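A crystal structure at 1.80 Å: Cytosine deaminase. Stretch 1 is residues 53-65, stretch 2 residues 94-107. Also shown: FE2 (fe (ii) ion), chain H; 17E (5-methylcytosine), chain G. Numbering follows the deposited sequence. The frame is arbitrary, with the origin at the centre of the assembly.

Stretch 1, residues 53-65: VEPHIHLDATLTA
Stretch 2 94-107: DTRQRALKTIGMLR

Arg98, on the helix that runs through residues 94-107, anchors the loop that follows strand 53-57. Its NH1 donates to two backbone carbonyls, Asp60 O and Thr62 O, each at 2.8 Å and near the guanidinium plane; NH2 adds a weak bond to Asp60 O at 3.2 Å. One helical turn back, Asp94 (chi1 t) holds the same group in a salt bridge, with Arg98 NE 3.0 Å from Asp94 OD1 and NH2 3.1 Å from Asp94 OD2, with Arg98 in the m, t, m conformation and chi4 at 98°. Thr64 CG2 covers one guanidinium face, 3.4 Å from Arg98 NH1. Residues 59-61 have helical phi/psi, and a type II turn spans Ala61 to Thr64, with Leu63 at 66/28; Thr64 OG1 (chi1 p) also bonds to Ala61 O at 2.7 Å, beside the weak backbone bond from Thr64 N to Ala61 O at 3.4 Å. Farther along the helix, Thr62 OG1 and Thr102 OG1 hydrogen-bond at 2.7 Å.

The strand and helix axes make 134° between N-to-C directions and approach to 10.7 Å; Glu54 CA lies 8.1 Å from Leu106 CA, whereas in the loop Leu59 CA lies 5.4 Å from Ala99 CA. Leu63 (m, t) places CD1 3.7 Å from Lys101 CD and CD2 3.8 Å from Met105 CE. Leu59 (m, t) sets CD2 3.7 Å from Thr102 CG2 and CD1 4.0 Å from Ile103 CG1. Ile57 (t, t) reaches Leu106, CD1 to CD1, at 4.3 Å.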

ATOM      1  N   VAL A  53     -11.986   5.596 -11.865  1.00 18.27           N
ATOM      2  CA  VAL A  53     -11.318   6.199 -13.006  1.00 16.14           C
ATOM      3  C   VAL A  53      -9.819   5.936 -12.901  1.00 18.97           C
ATOM      4  O   VAL A  53      -9.244   5.996 -11.818  1.00 18.99           O
ATOM      5  CB  VAL A  53     -11.571   7.725 -13.038  1.00 19.96           C
ATOM      6  CG1 VAL A  53     -10.886   8.371 -14.236  1.00 18.00           C
ATOM      7  CG2 VAL A  53     -13.064   8.027 -13.030  1.00 16.25           C
ATOM      8  N   GLU A  54      -9.195   5.607 -14.027  1.00 16.92           N
ATOM      9  CA  GLU A  54      -7.746   5.529 -14.101  1.00 16.15           C
ATOM     10  C   GLU A  54      -7.299   6.653 -15.013  1.00 16.19           C
ATOM     11  O   GLU A  54      -7.228   6.475 -16.225  1.00 15.59           O
ATOM     12  CB  GLU A  54      -7.300   4.185 -14.673  1.00 13.57           C
ATOM     13  CG  GLU A  54      -5.782   4.091 -14.847  1.00 18.17           C
ATOM     14  CD  GLU A  54      -5.030   4.703 -13.665  1.00 28.03           C
ATOM     15  OE1 GLU A  54      -4.891   4.014 -12.630  1.00 29.86           O
ATOM     16  OE2 GLU A  54      -4.592   5.874 -13.764  1.00 23.96           O
ATOM     17  N   PRO A  55      -7.010   7.825 -14.436  1.00 13.87           N
ATOM     18  CA  PRO A  55      -6.778   9.021 -15.248  1.00 15.00           C
ATOM     19  C   PRO A  55      -5.357   9.127 -15.784  1.00 13.97           C
ATOM     20  O   PRO A  55      -5.060  10.110 -16.461  1.00 14.09           O
ATOM     21  CB  PRO A  55      -7.031  10.163 -14.256  1.00 14.01           C
ATOM     22  CG  PRO A  55      -6.604   9.580 -12.932  1.00 14.43           C
ATOM     23  CD  PRO A  55      -6.977   8.112 -12.991  1.00 17.10           C
ATOM     24  N   HIS A  56      -4.500   8.158 -15.479  1.00 11.73           N
ATOM     25  CA  HIS A  56      -3.115   8.213 -15.929  1.00 10.18           C
ATOM     26  C   HIS A  56      -2.442   6.845 -15.877  1.00 12.18           C
ATOM     27  O   HIS A  56      -2.032   6.377 -14.807  1.00 12.98           O
ATOM     28  CB  HIS A  56      -2.326   9.210 -15.068  1.00 15.38           C
ATOM     29  CG  HIS A  56      -0.966   9.518 -15.602  1.00 12.18           C
ATOM     30  ND1 HIS A  56      -0.533  10.808 -15.829  1.00 12.37           N
ATOM     31  CD2 HIS A  56       0.064   8.706 -15.942  1.00 14.55           C
ATOM     32  CE1 HIS A  56       0.704  10.776 -16.291  1.00 18.06           C
ATOM     33  NE2 HIS A  56       1.081   9.514 -16.378  1.00 16.90           N
ATOM     34  N   ILE A  57      -2.302   6.223 -17.041  1.00 12.62           N
ATOM     35  CA  ILE A  57      -1.630   4.932 -17.164  1.00 11.24           C
ATOM     36  C   ILE A  57      -0.929   4.907 -18.515  1.00 16.24           C
ATOM     37  O   ILE A  57      -1.332   5.638 -19.421  1.00 13.55           O
ATOM     38  CB  ILE A  57      -2.651   3.777 -17.036  1.00 17.35           C
ATOM     39  CG1 ILE A  57      -1.952   2.414 -16.996  1.00 22.09           C
ATOM     40  CG2 ILE A  57      -3.717   3.863 -18.139  1.00 15.48           C
ATOM     41  CD1 ILE A  57      -2.809   1.319 -16.355  1.00 18.25           C
ATOM     42  N   HIS A  58       0.136   4.111 -18.639  1.00 11.98           N
ATOM     43  CA  HIS A  58       0.846   3.969 -19.905  1.00 13.52           C
ATOM     44  C   HIS A  58       0.567   2.605 -20.505  1.00 13.29           C
ATOM     45  O   HIS A  58       1.340   1.656 -20.296  1.00 14.40           O
ATOM     46  CB  HIS A  58       2.355   4.116 -19.710  1.00 14.74           C
ATOM     47  CG  HIS A  58       2.775   5.461 -19.204  1.00 17.09           C
ATOM     48  ND1 HIS A  58       3.382   6.400 -20.007  1.00 14.72           N
ATOM     49  CD2 HIS A  58       2.693   6.016 -17.972  1.00 13.30           C
ATOM     50  CE1 HIS A  58       3.650   7.481 -19.298  1.00 13.16           C
ATOM     51  NE2 HIS A  58       3.239   7.273 -18.061  1.00 18.66           N
ATOM     52  N   LEU A  59      -0.523   2.505 -21.259  1.00 13.37           N
ATOM     53  CA  LEU A  59      -0.930   1.224 -21.845  1.00 15.01           C
ATOM     54  C   LEU A  59       0.002   0.722 -22.942  1.00 18.59           C
ATOM     55  O   LEU A  59       0.041  -0.474 -23.219  1.00 17.97           O
ATOM     56  CB  LEU A  59      -2.361   1.296 -22.382  1.00 19.03           C
ATOM     57  CG  LEU A  59      -3.438   1.393 -21.309  1.00 18.41           C
ATOM     58  CD1 LEU A  59      -4.818   1.434 -21.939  1.00 22.87           C
ATOM     59  CD2 LEU A  59      -3.305   0.227 -20.329  1.00 18.37           C
ATOM     60  N   ASP A  60       0.750   1.615 -23.578  1.00 15.82           N
ATOM     61  CA  ASP A  60       1.669   1.154 -24.615  1.00 17.58           C
ATOM     62  C   ASP A  60       2.815   0.333 -24.025  1.00 18.48           C
ATOM     63  O   ASP A  60       3.304  -0.606 -24.655  1.00 21.35           O
ATOM     64  CB  ASP A  60       2.180   2.303 -25.505  1.00 17.29           C
ATOM     65  CG  ASP A  60       2.968   3.360 -24.737  1.00 21.46           C
ATOM     66  OD1 ASP A  60       3.763   4.068 -25.393  1.00 18.58           O
ATOM     67  OD2 ASP A  60       2.803   3.493 -23.502  1.00 18.32           O
ATOM     68  N   ALA A  61       3.210   0.667 -22.799  1.00 12.85           N
ATOM     69  CA  ALA A  61       4.361   0.026 -22.161  1.00 18.64           C
ATOM     70  C   ALA A  61       3.973  -1.078 -21.184  1.00 17.37           C
ATOM     71  O   ALA A  61       4.833  -1.783 -20.662  1.00 14.23           O
ATOM     72  CB  ALA A  61       5.231   1.066 -21.457  1.00 18.04           C
ATOM     73  N   THR A  62       2.678  -1.246 -20.948  1.00 14.76           N
ATOM     74  CA  THR A  62       2.224  -2.201 -19.940  1.00 16.76           C
ATOM     75  C   THR A  62       2.668  -3.647 -20.239  1.00 13.57           C
ATOM     76  O   THR A  62       2.723  -4.068 -21.396  1.00 15.58           O
ATOM     77  CB  THR A  62       0.689  -2.123 -19.748  1.00 15.05           C
ATOM     78  OG1 THR A  62       0.311  -2.870 -18.589  1.00 17.65           O
ATOM     79  CG2 THR A  62      -0.025  -2.684 -20.974  1.00 13.68           C
ATOM     80  N   LEU A  63       3.017  -4.384 -19.186  1.00 13.60           N
ATOM     81  CA  LEU A  63       3.366  -5.805 -19.286  1.00 16.12           C
ATOM     82  C   LEU A  63       4.655  -6.049 -20.076  1.00 18.04           C
ATOM     83  O   LEU A  63       4.811  -7.103 -20.686  1.00 21.42           O
ATOM     84  CB  LEU A  63       2.217  -6.628 -19.889  1.00 19.13           C
ATOM     85  CG  LEU A  63       0.820  -6.355 -19.331  1.00 15.83           C
ATOM     86  CD1 LEU A  63      -0.225  -7.267 -19.967  1.00 19.77           C
ATOM     87  CD2 LEU A  63       0.826  -6.521 -17.817  1.00 18.04           C
ATOM     88  N   THR A  64       5.564  -5.077 -20.078  1.00 16.82           N
ATOM     89  CA  THR A  64       6.839  -5.234 -20.795  1.00 18.41           C
ATOM     90  C   THR A  64       8.035  -5.233 -19.846  1.00 23.03           C
ATOM     91  O   THR A  64       9.181  -5.176 -20.291  1.00 20.66           O
ATOM     92  CB  THR A  64       7.073  -4.127 -21.859  1.00 18.03           C
ATOM     93  OG1 THR A  64       7.220  -2.853 -21.223  1.00 16.66           O
ATOM     94  CG2 THR A  64       5.930  -4.070 -22.865  1.00 16.71           C
ATOM     95  N   ALA A  65       7.766  -5.289 -18.542  1.00 16.44           N
ATOM     96  CA  ALA A  65       8.834  -5.352 -17.539  1.00 19.47           C
ATOM     97  C   ALA A  65       9.857  -6.461 -17.833  1.00 20.65           C
ATOM     98  O   ALA A  65       9.489  -7.629 -18.014  1.00 20.92           O
ATOM     99  CB  ALA A  65       8.242  -5.540 -16.150  1.00 18.24           C
ATOM    100  N   ASP A  94       1.299  -6.709 -30.939  1.00 28.45           N
ATOM    101  CA  ASP A  94       1.902  -6.840 -29.610  1.00 27.66           C
ATOM    102  C   ASP A  94       1.279  -5.836 -28.632  1.00 25.48           C
ATOM    103  O   ASP A  94       0.894  -6.185 -27.511  1.00 24.76           O
ATOM    104  CB  ASP A  94       3.422  -6.621 -29.729  1.00 28.86           C
ATOM    105  CG  ASP A  94       4.096  -6.328 -28.395  1.00 34.84           C
ATOM    106  OD1 ASP A  94       3.938  -7.129 -27.452  1.00 35.92           O
ATOM    107  OD2 ASP A  94       4.801  -5.297 -28.305  1.00 33.45           O
ATOM    108  N   THR A  95       1.168  -4.589 -29.068  1.00 22.23           N
ATOM    109  CA  THR A  95       0.628  -3.539 -28.216  1.00 20.28           C
ATOM    110  C   THR A  95      -0.825  -3.833 -27.878  1.00 18.99           C
ATOM    111  O   THR A  95      -1.241  -3.735 -26.723  1.00 18.82           O
ATOM    112  CB  THR A  95       0.748  -2.178 -28.903  1.00 21.21           C
ATOM    113  OG1 THR A  95       2.130  -1.918 -29.171  1.00 21.94           O
ATOM    114  CG2 THR A  95       0.168  -1.052 -28.027  1.00 21.27           C
ATOM    115  N   ARG A  96      -1.587  -4.212 -28.897  1.00 19.87           N
ATOM    116  CA  ARG A  96      -3.004  -4.504 -28.720  1.00 22.10           C
ATOM    117  C   ARG A  96      -3.248  -5.574 -27.661  1.00 25.95           C
ATOM    118  O   ARG A  96      -4.099  -5.405 -26.784  1.00 20.80           O
ATOM    119  CB  ARG A  96      -3.613  -4.951 -30.044  1.00 22.80           C
ATOM    120  CG  ARG A  96      -5.044  -5.419 -29.933  1.00 21.26           C
ATOM    121  CD  ARG A  96      -5.557  -5.874 -31.294  1.00 30.08           C
ATOM    122  NE  ARG A  96      -6.899  -6.427 -31.187  1.00 35.77           N
ATOM    123  CZ  ARG A  96      -7.149  -7.709 -30.951  1.00 44.89           C
ATOM    124  NH1 ARG A  96      -6.142  -8.563 -30.815  1.00 47.91           N
ATOM    125  NH2 ARG A  96      -8.401  -8.138 -30.857  1.00 44.94           N
ATOM    126  N   GLN A  97      -2.493  -6.668 -27.743  1.00 20.80           N
ATOM    127  CA  GLN A  97      -2.674  -7.788 -26.826  1.00 24.52           C
ATOM    128  C   GLN A  97      -2.371  -7.422 -25.375  1.00 20.64           C
ATOM    129  O   GLN A  97      -3.144  -7.763 -24.469  1.00 20.55           O
ATOM    130  CB  GLN A  97      -1.838  -8.989 -27.275  1.00 28.01           C
ATOM    131  CG  GLN A  97      -2.337  -9.599 -28.581  1.00 37.18           C
ATOM    132  CD  GLN A  97      -1.349 -10.567 -29.187  1.00 47.79           C
ATOM    133  OE1 GLN A  97      -0.181 -10.605 -28.795  1.00 52.89           O
ATOM    134  NE2 GLN A  97      -1.809 -11.359 -30.156  1.00 49.98           N
ATOM    135  N   ARG A  98      -1.261  -6.726 -25.159  1.00 20.70           N
ATOM    136  CA  ARG A  98      -0.894  -6.273 -23.813  1.00 21.95           C
ATOM    137  C   ARG A  98      -1.872  -5.234 -23.265  1.00 20.29           C
ATOM    138  O   ARG A  98      -2.256  -5.276 -22.092  1.00 19.36           O
ATOM    139  CB  ARG A  98       0.529  -5.705 -23.803  1.00 17.01           C
ATOM    140  CG  ARG A  98       1.608  -6.754 -24.059  1.00 16.58           C
ATOM    141  CD  ARG A  98       3.027  -6.156 -23.997  1.00 20.63           C
ATOM    142  NE  ARG A  98       3.335  -5.326 -25.163  1.00 21.10           N
ATOM    143  CZ  ARG A  98       3.242  -3.997 -25.195  1.00 21.54           C
ATOM    144  NH1 ARG A  98       2.843  -3.316 -24.129  1.00 19.02           N
ATOM    145  NH2 ARG A  98       3.539  -3.341 -26.310  1.00 23.51           N
ATOM    146  N   ALA A  99      -2.272  -4.296 -24.115  1.00 18.60           N
ATOM    147  CA  ALA A  99      -3.208  -3.255 -23.699  1.00 19.69           C
ATOM    148  C   ALA A  99      -4.550  -3.864 -23.296  1.00 17.13           C
ATOM    149  O   ALA A  99      -5.137  -3.492 -22.278  1.00 20.25           O
ATOM    150  CB  ALA A  99      -3.390  -2.230 -24.809  1.00 22.02           C
ATOM    151  N   LEU A 100      -5.026  -4.814 -24.093  1.00 18.18           N
ATOM    152  CA  LEU A 100      -6.308  -5.451 -23.821  1.00 19.60           C
ATOM    153  C   LEU A 100      -6.286  -6.246 -22.525  1.00 19.95           C
ATOM    154  O   LEU A 100      -7.249  -6.219 -21.770  1.00 19.76           O
ATOM    155  CB  LEU A 100      -6.735  -6.335 -24.992  1.00 23.81           C
ATOM    156  CG  LEU A 100      -7.236  -5.543 -26.199  1.00 25.24           C
ATOM    157  CD1 LEU A 100      -7.580  -6.492 -27.326  1.00 22.18           C
ATOM    158  CD2 LEU A 100      -8.439  -4.675 -25.816  1.00 25.86           C
ATOM    159  N   LYS A 101      -5.183  -6.940 -22.258  1.00 18.57           N
ATOM    160  CA  LYS A 101      -5.041  -7.672 -21.003  1.00 21.91           C
ATOM    161  C   LYS A 101      -5.095  -6.747 -19.787  1.00 20.70           C
ATOM    162  O   LYS A 101      -5.738  -7.051 -18.779  1.00 17.91           O
ATOM    163  CB  LYS A 101      -3.739  -8.464 -20.998  1.00 22.50           C
ATOM    164  CG  LYS A 101      -3.461  -9.175 -19.688  1.00 24.86           C
ATOM    165  CD  LYS A 101      -2.391 -10.243 -19.868  1.00 25.89           C
ATOM    166  CE  LYS A 101      -1.904 -10.778 -18.529  1.00 29.08           C
ATOM    167  NZ  LYS A 101      -0.935 -11.901 -18.736  1.00 36.81           N
ATOM    168  N   THR A 102      -4.418  -5.611 -19.883  1.00 15.07           N
ATOM    169  CA  THR A 102      -4.357  -4.670 -18.773  1.00 18.21           C
ATOM    170  C   THR A 102      -5.701  -3.950 -18.598  1.00 20.46           C
ATOM    171  O   THR A 102      -6.144  -3.683 -17.479  1.00 14.40           O
ATOM    172  CB  THR A 102      -3.184  -3.691 -18.964  1.00 15.27           C
ATOM    173  OG1 THR A 102      -1.956  -4.409 -18.797  1.00 18.89           O
ATOM    174  CG2 THR A 102      -3.220  -2.570 -17.935  1.00 13.97           C
ATOM    175  N   ILE A 103      -6.364  -3.668 -19.711  1.00 18.59           N
ATOM    176  CA  ILE A 103      -7.715  -3.133 -19.654  1.00 15.41           C
ATOM    177  C   ILE A 103      -8.653  -4.123 -18.943  1.00 15.22           C
ATOM    178  O   ILE A 103      -9.499  -3.715 -18.141  1.00 17.72           O
ATOM    179  CB  ILE A 103      -8.229  -2.779 -21.064  1.00 22.20           C
ATOM    180  CG1 ILE A 103      -7.534  -1.504 -21.562  1.00 17.70           C
ATOM    181  CG2 ILE A 103      -9.738  -2.583 -21.047  1.00 25.99           C
ATOM    182  CD1 ILE A 103      -7.760  -1.217 -23.030  1.00 17.58           C
ATOM    183  N   GLY A 104      -8.481  -5.416 -19.222  1.00 16.70           N
ATOM    184  CA  GLY A 104      -9.198  -6.463 -18.511  1.00 21.49           C
ATOM    185  C   GLY A 104      -9.014  -6.392 -17.005  1.00 26.12           C
ATOM    186  O   GLY A 104      -9.984  -6.510 -16.250  1.00 20.66           O
ATOM    187  N   MET A 105      -7.776  -6.181 -16.565  1.00 20.68           N
ATOM    188  CA  MET A 105      -7.482  -6.019 -15.140  1.00 15.65           C
ATOM    189  C   MET A 105      -8.191  -4.808 -14.561  1.00 18.12           C
ATOM    190  O   MET A 105      -8.651  -4.843 -13.418  1.00 17.14           O
ATOM    191  CB  MET A 105      -5.983  -5.812 -14.894  1.00 17.04           C
ATOM    192  CG  MET A 105      -5.059  -6.936 -15.322  1.00 22.81           C
ATOM    193  SD  MET A 105      -3.373  -6.462 -14.828  1.00 27.08           S
ATOM    194  CE  MET A 105      -2.440  -7.357 -16.069  1.00 27.49           C
ATOM    195  N   LEU A 106      -8.236  -3.719 -15.325  1.00 14.25           N
ATOM    196  CA  LEU A 106      -8.864  -2.494 -14.832  1.00 16.35           C
ATOM    197  C   LEU A 106     -10.372  -2.698 -14.697  1.00 17.70           C
ATOM    198  O   LEU A 106     -10.974  -2.283 -13.709  1.00 16.69           O
ATOM    199  CB  LEU A 106      -8.553  -1.299 -15.743  1.00 15.77           C
ATOM    200  CG  LEU A 106      -7.081  -0.866 -15.821  1.00 22.13           C
ATOM    201  CD1 LEU A 106      -6.841   0.040 -17.026  1.00 19.30           C
ATOM    202  CD2 LEU A 106      -6.667  -0.163 -14.527  1.00 18.57           C
ATOM    203  N   ARG A 107     -10.966  -3.345 -15.699  1.00 19.14           N
ATOM    204  CA  ARG A 107     -12.380  -3.717 -15.683  1.00 18.97           C
ATOM    205  C   ARG A 107     -12.697  -4.571 -14.455  1.00 23.68           C
ATOM    206  O   ARG A 107     -13.720  -4.366 -13.792  1.00 15.99           O
ATOM    207  CB  ARG A 107     -12.733  -4.478 -16.970  1.00 16.20           C
ATOM    208  CG  ARG A 107     -14.176  -5.011 -17.065  1.00 16.94           C
ATOM    209  CD  ARG A 107     -14.314  -6.437 -16.533  1.00 20.56           C
ATOM    210  NE  ARG A 107     -13.173  -7.286 -16.894  1.00 21.57           N
ATOM    211  CZ  ARG A 107     -13.062  -7.941 -18.045  1.00 25.81           C
ATOM    212  NH1 ARG A 107     -14.019  -7.846 -18.956  1.00 27.67           N
ATOM    213  NH2 ARG A 107     -11.992  -8.692 -18.285  1.00 27.44           N
TER
HETATM  214 FE   FE2 H 502       3.203   8.753 -16.270  1.00 19.40          FE
HETATM  215  N1  17E G 501       7.617   7.677 -18.648  1.00 12.92           N
HETATM  216  C2  17E G 501       7.800   8.722 -17.840  1.00 13.67           C
HETATM  217  O2  17E G 501       8.484   9.818 -18.300  1.00 13.81           O
HETATM  218  N3  17E G 501       7.329   8.731 -16.589  1.00 15.01           N
HETATM  219  C4  17E G 501       6.658   7.671 -16.108  1.00 19.47           C
HETATM  220  N4  17E G 501       6.161   7.691 -14.769  1.00 20.70           N
HETATM  221  C5  17E G 501       6.440   6.555 -16.918  1.00 13.49           C
HETATM  222  C6  17E G 501       6.943   6.593 -18.215  1.00 14.79           C
HETATM  223  CM5 17E G 501       5.691   5.368 -16.400  1.00 14.00           C